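Local structure of AxyAgu115A (Amphibacillus xylanus NBRC 15112, 6NPS) at residues K583-N588 and Q608-L613. The protein probably acts as a family GH115 alpha-glucuronidase, a glycoside hydrolase that removes glucuronic acid side groups from arabinoglucuronoxylan. The protein carries 3 engineered substitutions. Sequence-based numbering, arbitrary orientation.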
# COMPACT_ATOMS: atom_id res chain seq x y z
N LYS A 583 -13.18 13.10 -10.45
CA LYS A 583 -12.56 14.04 -9.52
C LYS A 583 -12.35 13.42 -8.16
O LYS A 583 -11.31 13.61 -7.52
CB LYS A 583 -13.45 15.27 -9.43
CG LYS A 583 -13.05 16.31 -8.37
CD LYS A 583 -14.07 17.46 -8.46
CE LYS A 583 -13.86 18.54 -7.38
NZ LYS A 583 -15.12 19.39 -7.40
N MET A 584 -13.36 12.71 -7.67
CA MET A 584 -13.29 12.06 -6.37
C MET A 584 -12.05 11.18 -6.28
O MET A 584 -11.32 11.23 -5.29
CB MET A 584 -14.53 11.21 -6.13
CG MET A 584 -14.49 10.46 -4.79
SD MET A 584 -16.01 9.46 -4.60
CE MET A 584 -15.68 8.14 -5.76
N TRP A 585 -11.84 10.35 -7.29
CA TRP A 585 -10.71 9.42 -7.26
C TRP A 585 -9.37 10.13 -7.44
O TRP A 585 -8.37 9.69 -6.89
CB TRP A 585 -10.89 8.37 -8.34
CG TRP A 585 -11.93 7.32 -7.96
CD1 TRP A 585 -13.11 7.07 -8.61
CD2 TRP A 585 -11.85 6.39 -6.88
NE1 TRP A 585 -13.77 6.03 -8.00
CE2 TRP A 585 -13.02 5.60 -6.93
CE3 TRP A 585 -10.89 6.15 -5.87
CZ2 TRP A 585 -13.28 4.57 -6.01
CZ3 TRP A 585 -11.14 5.14 -4.96
CH2 TRP A 585 -12.33 4.35 -5.04
N LEU A 586 -9.32 11.14 -8.31
CA LEU A 586 -8.11 11.91 -8.51
C LEU A 586 -7.71 12.63 -7.23
O LEU A 586 -6.53 12.63 -6.86
CB LEU A 586 -8.29 12.89 -9.66
CG LEU A 586 -8.45 12.24 -11.03
CD1 LEU A 586 -8.91 13.31 -12.01
CD2 LEU A 586 -7.18 11.64 -11.47
N LEU A 587 -8.67 13.25 -6.53
CA LEU A 587 -8.40 13.84 -5.21
C LEU A 587 -7.96 12.80 -4.20
O LEU A 587 -7.14 13.08 -3.31
CB LEU A 587 -9.64 14.60 -4.70
CG LEU A 587 -10.01 15.85 -5.48
CD1 LEU A 587 -11.37 16.30 -5.05
CD2 LEU A 587 -8.96 17.06 -5.23
N ASN A 588 -8.57 11.60 -4.24
CA ASN A 588 -8.16 10.54 -3.33
C ASN A 588 -6.70 10.16 -3.57
O ASN A 588 -5.96 9.86 -2.62
CB ASN A 588 -9.11 9.32 -3.51
CG ASN A 588 -8.87 8.19 -2.51
OD1 ASN A 588 -9.15 7.03 -2.82
ND2 ASN A 588 -8.40 8.52 -1.31
N GLN A 608 -12.42 16.85 0.78
CA GLN A 608 -12.88 17.06 -0.59
C GLN A 608 -13.34 15.74 -1.23
O GLN A 608 -14.33 15.72 -1.98
CB GLN A 608 -11.79 17.74 -1.41
CG GLN A 608 -11.65 19.20 -0.99
CD GLN A 608 -10.48 19.89 -1.64
OE1 GLN A 608 -9.56 19.25 -2.13
NE2 GLN A 608 -10.50 21.23 -1.63
N VAL A 609 -12.65 14.63 -0.94
CA VAL A 609 -13.08 13.33 -1.45
C VAL A 609 -14.45 12.98 -0.91
O VAL A 609 -15.36 12.59 -1.66
CB VAL A 609 -12.03 12.25 -1.11
CG1 VAL A 609 -12.56 10.84 -1.50
CG2 VAL A 609 -10.69 12.56 -1.80
N LYS A 610 -14.63 13.17 0.40
CA LYS A 610 -15.90 12.90 1.06
C LYS A 610 -17.03 13.71 0.44
O LYS A 610 -18.16 13.20 0.25
CB LYS A 610 -15.75 13.25 2.55
CG LYS A 610 -16.46 12.38 3.54
CD LYS A 610 -16.38 12.94 4.99
CE LYS A 610 -14.98 13.36 5.38
NZ LYS A 610 -14.88 13.67 6.88
N ALA A 611 -16.77 14.98 0.12
CA ALA A 611 -17.83 15.81 -0.47
C ALA A 611 -18.22 15.35 -1.87
O ALA A 611 -19.38 15.47 -2.26
CB ALA A 611 -17.40 17.27 -0.52
N CYS A 612 -17.24 14.88 -2.66
CA CYS A 612 -17.54 14.28 -3.97
C CYS A 612 -18.44 13.07 -3.82
O CYS A 612 -19.39 12.86 -4.62
CB CYS A 612 -16.25 13.87 -4.69
SG CYS A 612 -15.36 15.29 -5.33
N LEU A 613 -18.15 12.22 -2.85
CA LEU A 613 -19.00 11.05 -2.68
C LEU A 613 -20.43 11.44 -2.31
O LEU A 613 -21.40 10.82 -2.79
CB LEU A 613 -18.39 10.13 -1.61
CG LEU A 613 -19.12 8.79 -1.49
CD1 LEU A 613 -18.91 8.03 -2.80
CD2 LEU A 613 -18.57 8.00 -0.34
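Gln-608, exposed but with its CA-to-CB bond directed toward 583-588, opens this helical segment; its OE1 lies 3.8 Å from CD2 of Leu-587, a van der Waals approach. Val-609 comes next and makes the closest approach between the segments: its CG2 rests against the backbone of 583-588, 3.4 Å from N of Asn-588 and 3.6 Å from C of Leu-587, while CG1 is 3.8 Å from CG of Met-584. The same pair sets the register, with the CA atoms of Met-584 and Val-609 just 5.1 Å apart. That close spacing fits an axis separation of 8.7 Å, and the 163° between N-to-C directions identifies an antiparallel helical hairpin, formed by helices 564-596 and 601-629 and joined by a short connection. Helix 537-558 packs on 583-588 as well, through Lys-583 and Leu-586, so the hairpin and helix 537-558 together make at least a three-helix assembly. One turn beyond Gln-608, Cys-612 points inward; its CB is 3.5 Å from CB of Met-584, and its SG is 4.1 Å from CD1 of Leu-587 and 4.0 Å from the aliphatic CG of Lys-583. No hydrogen bond links the two segments, although the carbonyl of Cys-612 accepts one from Asn-580, earlier on the first helix. Leu-613 ends the segment with CD1 3.7 Å from SD of Met-584, and it also packs against Leu-659 of the second subunit.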